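Local coordinates for sulfur oxidation protein soxB (Thermus thermophilus, PDB 2WDD) that hydrolyses the sulfur-sulfur bond of cysteine S-thiosulfonate in the Sox sulfur oxidation pathway, probably with the help of two bound manganese ions, at residues Val76-Pro81 and Tyr88-Glu93; Leu94-Gly99 and Thr409-Gln414; Ala391-Val396 and Glu522-Tyr527; Asn499-Ala504 and Val514-Pro519. One frame throughout, in Å; residues are numbered along the deposited sequence.

Contact 1: Val76-Pro81 and Tyr88-Glu93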
# COMPACT_ATOMS: atom_id res chain seq x y z
N VAL A 76 -8.86 17.54 -11.91
CA VAL A 76 -8.92 18.00 -10.52
C VAL A 76 -8.23 19.33 -10.39
O VAL A 76 -7.08 19.50 -10.82
CB VAL A 76 -8.34 16.93 -9.59
CG1 VAL A 76 -8.31 17.43 -8.13
CG2 VAL A 76 -9.16 15.67 -9.70
N GLU A 77 -8.94 20.30 -9.81
CA GLU A 77 -8.38 21.62 -9.64
C GLU A 77 -7.31 21.67 -8.56
O GLU A 77 -7.44 21.04 -7.50
CB GLU A 77 -9.48 22.65 -9.37
CG GLU A 77 -10.43 22.84 -10.54
CD GLU A 77 -10.77 24.30 -10.79
OE1 GLU A 77 -11.33 24.94 -9.88
OE2 GLU A 77 -10.48 24.80 -11.89
N ARG A 78 -6.25 22.40 -8.84
CA ARG A 78 -5.14 22.56 -7.92
C ARG A 78 -5.65 23.20 -6.63
O ARG A 78 -6.47 24.13 -6.67
CB ARG A 78 -4.12 23.49 -8.56
CG ARG A 78 -2.83 23.59 -7.79
CD ARG A 78 -1.80 24.44 -8.52
NE ARG A 78 -0.53 24.35 -7.82
CZ ARG A 78 0.64 24.72 -8.33
NH1 ARG A 78 0.72 25.21 -9.57
NH2 ARG A 78 1.73 24.58 -7.59
N GLY A 79 -5.16 22.73 -5.49
CA GLY A 79 -5.51 23.32 -4.20
C GLY A 79 -6.78 22.83 -3.55
O GLY A 79 -7.13 23.30 -2.47
N THR A 80 -7.45 21.87 -4.17
CA THR A 80 -8.68 21.31 -3.63
C THR A 80 -8.36 20.16 -2.68
O THR A 80 -7.27 19.59 -2.72
CB THR A 80 -9.57 20.79 -4.75
OG1 THR A 80 -8.82 19.83 -5.52
CG2 THR A 80 -10.02 21.93 -5.66
N PRO A 81 -9.34 19.76 -1.85
CA PRO A 81 -9.10 18.62 -0.96
C PRO A 81 -8.74 17.38 -1.78
O PRO A 81 -7.88 16.60 -1.37
CB PRO A 81 -10.45 18.44 -0.26
CG PRO A 81 -11.05 19.81 -0.25
CD PRO A 81 -10.57 20.51 -1.49
N TYR A 88 1.50 15.00 -4.94
CA TYR A 88 2.49 15.61 -4.04
C TYR A 88 2.52 17.14 -4.24
O TYR A 88 3.10 17.85 -3.43
CB TYR A 88 3.91 15.06 -4.30
CG TYR A 88 4.52 15.47 -5.63
CD1 TYR A 88 5.31 16.61 -5.75
CD2 TYR A 88 4.32 14.69 -6.75
CE1 TYR A 88 5.84 16.98 -7.00
CE2 TYR A 88 4.86 15.03 -7.97
CZ TYR A 88 5.61 16.17 -8.09
OH TYR A 88 6.14 16.46 -9.33
N VAL A 89 1.95 17.64 -5.34
CA VAL A 89 1.98 19.08 -5.60
C VAL A 89 1.35 19.85 -4.44
O VAL A 89 0.28 19.49 -3.96
CB VAL A 89 1.32 19.41 -6.96
CG1 VAL A 89 1.17 20.92 -7.15
CG2 VAL A 89 2.15 18.81 -8.10
N ASP A 90 2.05 20.88 -3.96
CA ASP A 90 1.59 21.72 -2.84
C ASP A 90 1.36 20.96 -1.55
O ASP A 90 0.63 21.43 -0.67
CB ASP A 90 0.29 22.47 -3.20
CG ASP A 90 0.37 23.20 -4.53
OD1 ASP A 90 1.42 23.79 -4.84
OD2 ASP A 90 -0.66 23.23 -5.23
N PHE A 91 1.96 19.78 -1.42
CA PHE A 91 1.66 18.94 -0.27
C PHE A 91 1.69 19.57 1.11
O PHE A 91 0.70 19.51 1.84
CB PHE A 91 2.41 17.62 -0.27
CG PHE A 91 2.01 16.71 0.85
CD1 PHE A 91 0.85 15.96 0.77
CD2 PHE A 91 2.74 16.68 2.03
CE1 PHE A 91 0.45 15.13 1.82
CE2 PHE A 91 2.34 15.89 3.09
CZ PHE A 91 1.20 15.11 2.99
N VAL A 92 2.84 20.11 1.51
CA VAL A 92 2.92 20.66 2.86
C VAL A 92 1.87 21.75 3.08
O VAL A 92 1.19 21.76 4.10
CB VAL A 92 4.33 21.15 3.20
CG1 VAL A 92 4.32 21.84 4.57
CG2 VAL A 92 5.31 19.98 3.18
N GLU A 93 1.75 22.66 2.11
CA GLU A 93 0.78 23.74 2.22
C GLU A 93 -0.63 23.20 2.40
O GLU A 93 -1.37 23.66 3.28
CB GLU A 93 0.85 24.67 1.00
CG GLU A 93 2.19 25.37 0.84
CD GLU A 93 2.16 26.47 -0.20
OE1 GLU A 93 1.28 27.35 -0.11
OE2 GLU A 93 3.04 26.48 -1.08
O HOH W 1 -2.82 21.30 -5.57
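Arg78 points CG away from its own backbone N (chi1 -172°) and runs out straight from CG to NE, which carries its guanidinium across to Asp90. The aspartate answers with CG anti to its carbonyl carbon (chi1 -50°), and the two side chains meet at about a right angle. What results is a side-on, two-pronged salt bridge: NE of Arg78 binds OD2 of Asp90 at 2.8 Å, and NH2 of Arg78 binds OD1 of Asp90 at 2.9 Å. Both bonds are nearly straight, and guanidinium and carboxylate lie almost in one plane, 13° apart. OD2 takes NE on its syn lone pair. With one nitrogen for each oxygen, neither group can turn without giving up a bond.

The pair joins two type II turns on either side of the short helix 81-86, Glu77 to Thr80 before it and Tyr88 to Phe91 after it. Asp90 sits at the N-cap position of helix 91-98, but its carboxylate makes no capping bond and is spent on the arginine instead. Thr80 does cap its helix: OG1 bonds to Ala83 N, and it also reaches back to Glu77 O at 2.7 Å.

A water ties the turns together a second time. It accepts from Gly79 N at 2.7 Å and donates to Asp90 OD2 at 2.9 Å, so this oxygen holds two partners. Beside the salt bridge, CG1 of Val89 comes up obliquely to NH2 of Arg78 at 3.7 Å; the valine is buried and also packs on Glu68 of helix 67-74.

Contact 2: Leu94-Gly99 and Thr409-Gln414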
# COMPACT_ATOMS: atom_id res chain seq x y z
N LEU A 94 -1.00 22.20 1.60
CA LEU A 94 -2.34 21.62 1.71
C LEU A 94 -2.54 20.80 2.98
O LEU A 94 -3.64 20.74 3.51
CB LEU A 94 -2.69 20.82 0.45
CG LEU A 94 -2.71 21.69 -0.80
CD1 LEU A 94 -3.17 20.89 -2.01
CD2 LEU A 94 -3.60 22.93 -0.59
N ALA A 95 -1.47 20.19 3.48
CA ALA A 95 -1.57 19.42 4.72
C ALA A 95 -1.87 20.40 5.87
O ALA A 95 -2.66 20.08 6.77
CB ALA A 95 -0.26 18.65 4.97
N ARG A 96 -1.26 21.58 5.83
CA ARG A 96 -1.53 22.58 6.86
C ARG A 96 -2.96 23.10 6.71
O ARG A 96 -3.62 23.44 7.69
CB ARG A 96 -0.55 23.75 6.76
CG ARG A 96 0.90 23.34 6.76
CD ARG A 96 1.53 23.53 8.11
NE ARG A 96 2.97 23.28 8.06
CZ ARG A 96 3.60 22.45 8.88
NH1 ARG A 96 2.92 21.79 9.81
NH2 ARG A 96 4.91 22.29 8.77
N THR A 97 -3.43 23.18 5.47
CA THR A 97 -4.75 23.73 5.18
C THR A 97 -5.90 22.83 5.61
O THR A 97 -6.81 23.27 6.33
CB THR A 97 -4.85 24.05 3.66
OG1 THR A 97 -3.88 25.05 3.32
CG2 THR A 97 -6.26 24.52 3.28
N PHE A 98 -5.87 21.59 5.13
CA PHE A 98 -6.97 20.64 5.32
C PHE A 98 -6.82 19.70 6.50
O PHE A 98 -7.79 19.05 6.89
CB PHE A 98 -7.19 19.83 4.04
CG PHE A 98 -7.56 20.67 2.84
CD1 PHE A 98 -8.66 21.52 2.88
CD2 PHE A 98 -6.76 20.67 1.70
CE1 PHE A 98 -8.98 22.32 1.79
CE2 PHE A 98 -7.08 21.44 0.60
CZ PHE A 98 -8.21 22.26 0.64
N GLY A 99 -5.62 19.61 7.06
CA GLY A 99 -5.43 18.73 8.19
C GLY A 99 -5.03 17.32 7.79
O GLY A 99 -4.90 17.00 6.61
N THR A 409 3.79 10.19 6.50
CA THR A 409 4.56 11.36 6.09
C THR A 409 4.71 12.30 7.28
O THR A 409 3.72 12.64 7.91
CB THR A 409 3.84 12.08 4.91
OG1 THR A 409 3.63 11.16 3.83
CG2 THR A 409 4.67 13.25 4.42
N ILE A 410 5.94 12.72 7.57
CA ILE A 410 6.20 13.64 8.69
C ILE A 410 6.38 15.05 8.15
O ILE A 410 7.20 15.28 7.26
CB ILE A 410 7.47 13.21 9.45
CG1 ILE A 410 7.41 11.72 9.79
CG2 ILE A 410 7.65 14.05 10.72
CD1 ILE A 410 6.23 11.38 10.63
N LEU A 411 5.63 15.99 8.69
CA LEU A 411 5.70 17.37 8.21
C LEU A 411 6.87 18.11 8.83
O LEU A 411 7.36 17.73 9.90
CB LEU A 411 4.42 18.12 8.57
CG LEU A 411 3.10 17.58 8.00
CD1 LEU A 411 1.95 18.53 8.40
CD2 LEU A 411 3.22 17.48 6.48
N PRO A 412 7.29 19.21 8.21
CA PRO A 412 8.37 19.99 8.81
C PRO A 412 7.95 20.45 10.20
O PRO A 412 6.82 20.91 10.40
CB PRO A 412 8.49 21.20 7.88
CG PRO A 412 7.97 20.71 6.56
CD PRO A 412 6.87 19.76 6.90
N GLY A 413 8.85 20.32 11.17
CA GLY A 413 8.59 20.72 12.54
C GLY A 413 7.84 19.69 13.36
O GLY A 413 7.62 19.89 14.56
N GLN A 414 7.44 18.59 12.73
CA GLN A 414 6.68 17.55 13.42
C GLN A 414 7.58 16.56 14.15
O GLN A 414 8.66 16.22 13.68
CB GLN A 414 5.75 16.82 12.44
CG GLN A 414 4.89 15.75 13.10
CD GLN A 414 3.91 15.06 12.16
OE1 GLN A 414 3.99 15.20 10.93
NE2 GLN A 414 2.98 14.30 12.73
O HOH W 2 4.42 20.43 11.83
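Ala95 and Leu411 form the tight part of this contact, where the middle of helix 91-98 rests on a type II turn, Leu411 to Gln414, within the 5'-nucleotidase C-terminal family region. CB of Ala95 lies 4.0 Å from CD2 of Leu411, with CD1 hardly farther, so the methyl meets the fork of the leucine. Both residues are buried, and Tyr45 packs on each of them.

Toward solvent the contact becomes polar and more open. Arg96 bends at chi2 (-100°), and its chain and that of Leu411 pass in opposite directions, NH1 lying 3.7 Å from CD1 of Leu411. The guanidinium then reaches the turn, where NH2 donates to Pro412 O at 2.9 Å; this acceptor lies in the guanidinium plane, though the donor is tilted 19° from the carbonyl plane. The same nitrogen lies against the proline ring, and NE has a salt bridge to the terminal carboxylate of Gly562.

Within the turn, Gln414 OE1 accepts from Leu411 N, bracing the loop from inside, while Gly413 and Gln414 form a G1 bulge opposite Ser367. At the edge of the guanidinium a water accepts from Arg96 NH1 at 2.9 Å and donates to Pro412 O at 2.8 Å, giving that carbonyl its second bond.

Contact 3: Ala391-Val396 and Glu522-Tyr527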
# COMPACT_ATOMS: atom_id res chain seq x y z
N ALA A 391 25.13 5.76 11.18
CA ALA A 391 25.55 6.43 12.40
C ALA A 391 25.84 5.40 13.49
O ALA A 391 26.81 5.55 14.25
CB ALA A 391 24.47 7.42 12.89
N ILE A 392 25.01 4.37 13.59
CA ILE A 392 25.18 3.36 14.62
C ILE A 392 26.15 2.26 14.22
O ILE A 392 26.82 1.66 15.08
CB ILE A 392 23.84 2.83 15.13
CG1 ILE A 392 23.06 3.95 15.80
CG2 ILE A 392 24.05 1.67 16.09
CD1 ILE A 392 21.62 3.61 16.07
N TYR A 393 26.26 2.02 12.91
CA TYR A 393 27.17 1.01 12.37
C TYR A 393 28.01 1.63 11.26
O TYR A 393 27.77 1.43 10.07
CB TYR A 393 26.38 -0.16 11.80
CG TYR A 393 25.46 -0.79 12.81
CD1 TYR A 393 25.94 -1.69 13.74
CD2 TYR A 393 24.10 -0.48 12.83
CE1 TYR A 393 25.10 -2.27 14.67
CE2 TYR A 393 23.25 -1.05 13.75
CZ TYR A 393 23.76 -1.95 14.68
OH TYR A 393 22.93 -2.51 15.62
N PRO A 394 29.02 2.42 11.65
CA PRO A 394 29.90 3.15 10.73
C PRO A 394 30.63 2.29 9.69
O PRO A 394 31.05 2.79 8.65
CB PRO A 394 30.89 3.86 11.67
CG PRO A 394 30.19 3.91 13.00
CD PRO A 394 29.36 2.67 13.06
N GLU A 395 30.77 0.99 9.96
CA GLU A 395 31.42 0.08 9.02
C GLU A 395 30.57 -0.18 7.77
O GLU A 395 31.10 -0.57 6.72
CB GLU A 395 31.74 -1.25 9.72
CG GLU A 395 32.33 -1.09 11.12
CD GLU A 395 31.31 -1.32 12.23
OE1 GLU A 395 31.63 -2.09 13.16
OE2 GLU A 395 30.22 -0.71 12.21
N VAL A 396 29.27 0.06 7.87
CA VAL A 396 28.36 -0.19 6.74
C VAL A 396 28.59 0.77 5.59
O VAL A 396 28.58 2.00 5.78
CB VAL A 396 26.90 -0.17 7.18
CG1 VAL A 396 25.97 -0.29 5.97
CG2 VAL A 396 26.64 -1.27 8.18
N GLU A 522 24.52 -9.33 15.79
CA GLU A 522 23.28 -10.01 16.11
C GLU A 522 22.11 -9.20 15.56
O GLU A 522 21.86 -8.08 15.99
CB GLU A 522 23.16 -10.20 17.63
CG GLU A 522 24.33 -11.00 18.21
CD GLU A 522 24.39 -10.96 19.73
OE1 GLU A 522 23.32 -10.92 20.37
OE2 GLU A 522 25.51 -11.01 20.28
N PRO A 523 21.40 -9.76 14.57
CA PRO A 523 20.28 -9.00 13.99
C PRO A 523 19.27 -8.54 15.04
O PRO A 523 18.91 -9.30 15.94
CB PRO A 523 19.63 -10.01 13.03
CG PRO A 523 20.74 -10.97 12.67
CD PRO A 523 21.58 -11.07 13.92
N ARG A 524 18.84 -7.30 14.93
CA ARG A 524 17.85 -6.75 15.85
C ARG A 524 16.89 -5.86 15.06
O ARG A 524 17.21 -5.43 13.95
CB ARG A 524 18.52 -5.98 16.97
CG ARG A 524 19.30 -4.77 16.52
CD ARG A 524 19.59 -3.88 17.71
NE ARG A 524 20.52 -2.81 17.39
CZ ARG A 524 20.65 -1.69 18.10
NH1 ARG A 524 19.92 -1.52 19.19
NH2 ARG A 524 21.53 -0.77 17.74
N PRO A 525 15.72 -5.58 15.62
CA PRO A 525 14.72 -4.81 14.85
C PRO A 525 15.20 -3.46 14.37
O PRO A 525 15.79 -2.69 15.12
CB PRO A 525 13.58 -4.63 15.84
CG PRO A 525 13.75 -5.75 16.84
CD PRO A 525 15.23 -5.92 16.97
N ILE A 526 14.90 -3.14 13.12
CA ILE A 526 15.30 -1.86 12.57
C ILE A 526 14.80 -0.70 13.42
O ILE A 526 15.50 0.30 13.57
CB ILE A 526 14.84 -1.72 11.12
CG1 ILE A 526 15.38 -0.41 10.52
CG2 ILE A 526 13.32 -1.81 11.04
CD1 ILE A 526 16.90 -0.30 10.51
N TYR A 527 13.56 -0.78 13.92
CA TYR A 527 13.01 0.31 14.71
C TYR A 527 13.77 0.60 16.00
O TYR A 527 13.78 1.74 16.47
CB TYR A 527 11.49 0.21 14.93
CG TYR A 527 11.00 -1.17 15.29
CD1 TYR A 527 11.21 -1.70 16.57
CD2 TYR A 527 10.22 -1.90 14.41
CE1 TYR A 527 10.71 -2.95 16.91
CE2 TYR A 527 9.72 -3.14 14.75
CZ TYR A 527 9.95 -3.66 16.00
OH TYR A 527 9.46 -4.91 16.31
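Tyr393 OH is gripped side-on by Arg524, which donates to it from two nitrogens: NE at 3.0 Å from OH and NH2 at 3.1 Å. With one oxygen taking both, the two bonds are bent, and the hydroxyl lies close to the guanidinium plane. The phenol ring stands almost upright to that plane, 82° apart, so the arginine meets the tyrosine at its oxygen and is not stacked on the ring. The guanidinium has a charged partner as well: NH1 makes a salt bridge to Glu532 of helix 526-537, which probably keeps the positive charge balanced while NE and NH2 face the tyrosine.

Arg524 reaches this position with CG lying between its backbone N and carbonyl carbon (chi1 63°), followed by a chain extended as far as NE.

The contact joins the end of helix 380-392 to the short strand that leads into helix 526-537. Tyr393 is the first residue to leave the earlier helix and opens a type I turn to Val396; Arg524 belongs to that weakly bonded strand, which runs alongside strand 431-438, and Pro525 after it occupies the N-cap position of the later helix.

Farther out, in the conformer given of the two modelled for Ile392, its CG2 comes to the guanidinium edge, 3.9 Å from NH2 of Arg524. That methyl also sits over one face of the Tyr393 ring, 3.7 Å above its plane and offset toward the rim. Ile392 packs on Val529, and Tyr393 rests on Leu432 and Leu434 of strand 431-438.

Contact 4: Asn499-Ala504 and Val514-Pro519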
# COMPACT_ATOMS: atom_id res chain seq x y z
N ASN A 499 34.51 -6.95 -7.84
CA ASN A 499 35.12 -8.01 -7.03
C ASN A 499 35.34 -7.64 -5.58
O ASN A 499 35.75 -8.48 -4.77
CB ASN A 499 36.43 -8.47 -7.67
CG ASN A 499 36.23 -9.12 -9.01
OD1 ASN A 499 36.59 -8.57 -10.04
ND2 ASN A 499 35.59 -10.28 -9.01
N ARG A 500 35.08 -6.39 -5.24
CA ARG A 500 35.27 -5.93 -3.88
C ARG A 500 34.10 -6.36 -3.00
O ARG A 500 32.95 -6.40 -3.45
CB ARG A 500 35.38 -4.40 -3.86
CG ARG A 500 35.56 -3.77 -2.49
CD ARG A 500 35.53 -2.25 -2.60
NE ARG A 500 36.06 -1.57 -1.42
CZ ARG A 500 35.51 -1.65 -0.21
NH1 ARG A 500 34.44 -2.39 -0.01
NH2 ARG A 500 36.06 -0.99 0.80
N ARG A 501 34.41 -6.71 -1.75
CA ARG A 501 33.40 -7.07 -0.77
C ARG A 501 33.01 -5.78 -0.05
O ARG A 501 33.88 -5.07 0.45
CB ARG A 501 33.97 -8.06 0.25
CG ARG A 501 34.16 -9.48 -0.26
CD ARG A 501 34.12 -10.49 0.88
NE ARG A 501 34.69 -9.97 2.12
CZ ARG A 501 34.43 -10.45 3.33
NH1 ARG A 501 33.59 -11.47 3.48
NH2 ARG A 501 35.00 -9.91 4.40
N TYR A 502 31.72 -5.47 -0.05
CA TYR A 502 31.22 -4.27 0.61
C TYR A 502 30.34 -4.70 1.77
O TYR A 502 29.58 -5.67 1.64
CB TYR A 502 30.36 -3.47 -0.36
CG TYR A 502 31.10 -2.84 -1.52
CD1 TYR A 502 31.56 -1.53 -1.45
CD2 TYR A 502 31.30 -3.54 -2.70
CE1 TYR A 502 32.23 -0.95 -2.51
CE2 TYR A 502 31.97 -2.96 -3.78
CZ TYR A 502 32.43 -1.66 -3.67
OH TYR A 502 33.07 -1.07 -4.73
N LEU A 503 30.41 -3.98 2.88
CA LEU A 503 29.53 -4.31 4.00
C LEU A 503 28.18 -3.64 3.74
O LEU A 503 28.09 -2.42 3.56
CB LEU A 503 30.10 -3.87 5.35
CG LEU A 503 29.22 -4.26 6.54
CD1 LEU A 503 29.01 -5.77 6.63
CD2 LEU A 503 29.80 -3.73 7.85
N ALA A 504 27.15 -4.47 3.70
CA ALA A 504 25.80 -4.01 3.42
C ALA A 504 24.91 -4.20 4.63
O ALA A 504 25.21 -4.98 5.54
CB ALA A 504 25.21 -4.77 2.24
N VAL A 514 21.78 -13.87 0.17
CA VAL A 514 22.89 -14.05 -0.77
C VAL A 514 24.18 -13.40 -0.27
O VAL A 514 25.16 -13.31 -1.00
CB VAL A 514 22.54 -13.59 -2.20
CG1 VAL A 514 21.31 -14.34 -2.71
CG2 VAL A 514 22.33 -12.07 -2.26
N GLY A 515 24.17 -12.94 0.98
CA GLY A 515 25.35 -12.30 1.54
C GLY A 515 26.09 -13.18 2.54
O GLY A 515 25.69 -14.31 2.82
N GLU A 516 27.20 -12.64 3.05
CA GLU A 516 28.00 -13.32 4.07
C GLU A 516 27.85 -12.53 5.36
O GLU A 516 28.33 -11.40 5.46
CB GLU A 516 29.46 -13.38 3.65
CG GLU A 516 29.72 -14.26 2.43
CD GLU A 516 31.20 -14.39 2.12
OE1 GLU A 516 32.03 -14.08 3.00
OE2 GLU A 516 31.53 -14.79 0.98
N ALA A 517 27.15 -13.10 6.33
CA ALA A 517 26.86 -12.41 7.58
C ALA A 517 28.09 -11.83 8.27
O ALA A 517 29.13 -12.49 8.37
CB ALA A 517 26.07 -13.30 8.51
N LYS A 518 27.97 -10.59 8.73
CA LYS A 518 29.06 -9.94 9.44
C LYS A 518 29.30 -10.67 10.75
O LYS A 518 28.37 -10.92 11.52
CB LYS A 518 28.72 -8.47 9.73
CG LYS A 518 29.87 -7.67 10.33
CD LYS A 518 29.39 -6.30 10.79
CE LYS A 518 30.56 -5.36 11.07
NZ LYS A 518 31.54 -5.96 12.03
N PRO A 519 30.56 -11.02 11.01
CA PRO A 519 30.90 -11.72 12.25
C PRO A 519 30.57 -10.86 13.46
O PRO A 519 30.79 -9.64 13.46
CB PRO A 519 32.42 -11.89 12.14
CG PRO A 519 32.68 -11.97 10.69
CD PRO A 519 31.67 -11.04 10.04
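Arg501 meets Glu516 at the start of strand 501-507, its NH1 lying 3.1 Å from OE1 of Glu516 in the conformer given, of two modelled for Arg501. This is a salt bridge through one nitrogen and one oxygen, without the geometry of a hydrogen bond. The arginine gets there by a sharp bend at chi3 (-34°), while the glutamate comes out extended beyond CG. The chains cross at about a right angle; OE1 lies at the guanidinium edge, but the carboxylate plane is turned 55° from that of the guanidinium. Both residues are exposed, and Arg501 also makes a cation-pi contact with Tyr436.

Tyr436 belongs to strand 431-438, which pairs antiparallel with both 501-507 and 516-517 in a mixed sheet. The two segments are therefore neighbours of a common strand, and their contact is made by side chains reaching over it.

Two residues on, Leu503 takes up the apolar half. With CG anti to its backbone N (chi1 -177°), it sends CD2 to the aliphatic part of Lys518, 3.7 Å from CE and 3.9 Å from CD, while CD1 approaches CB of Lys518 at 4.1 Å. The leucine is buried, packing also on Tyr436 and on Val396, and Lys518 lies on Leu434.

Overall arrangement
Contacts 1 and 2 share helix 91-98, contact 1 at its N-cap residue and contact 2 at its middle, and they touch where Phe98 packs on Gly79 and Pro81. Contacts 3 and 4 both reach one sheet, about 14 Å apart between centres, and meet where Glu395 and Val396 lie against Leu503. The two pairs are well separated, with contacts 1 and 4 about 44 Å apart between centres. Contact 3 is a surface contact, while the other three are partly buried. An arginine reaches across in each, yet its partner differs: a carboxylate gripped at both oxygens in contact 1, a carbonyl in contact 2, a phenol oxygen in contact 3, a single carboxylate oxygen in contact 4.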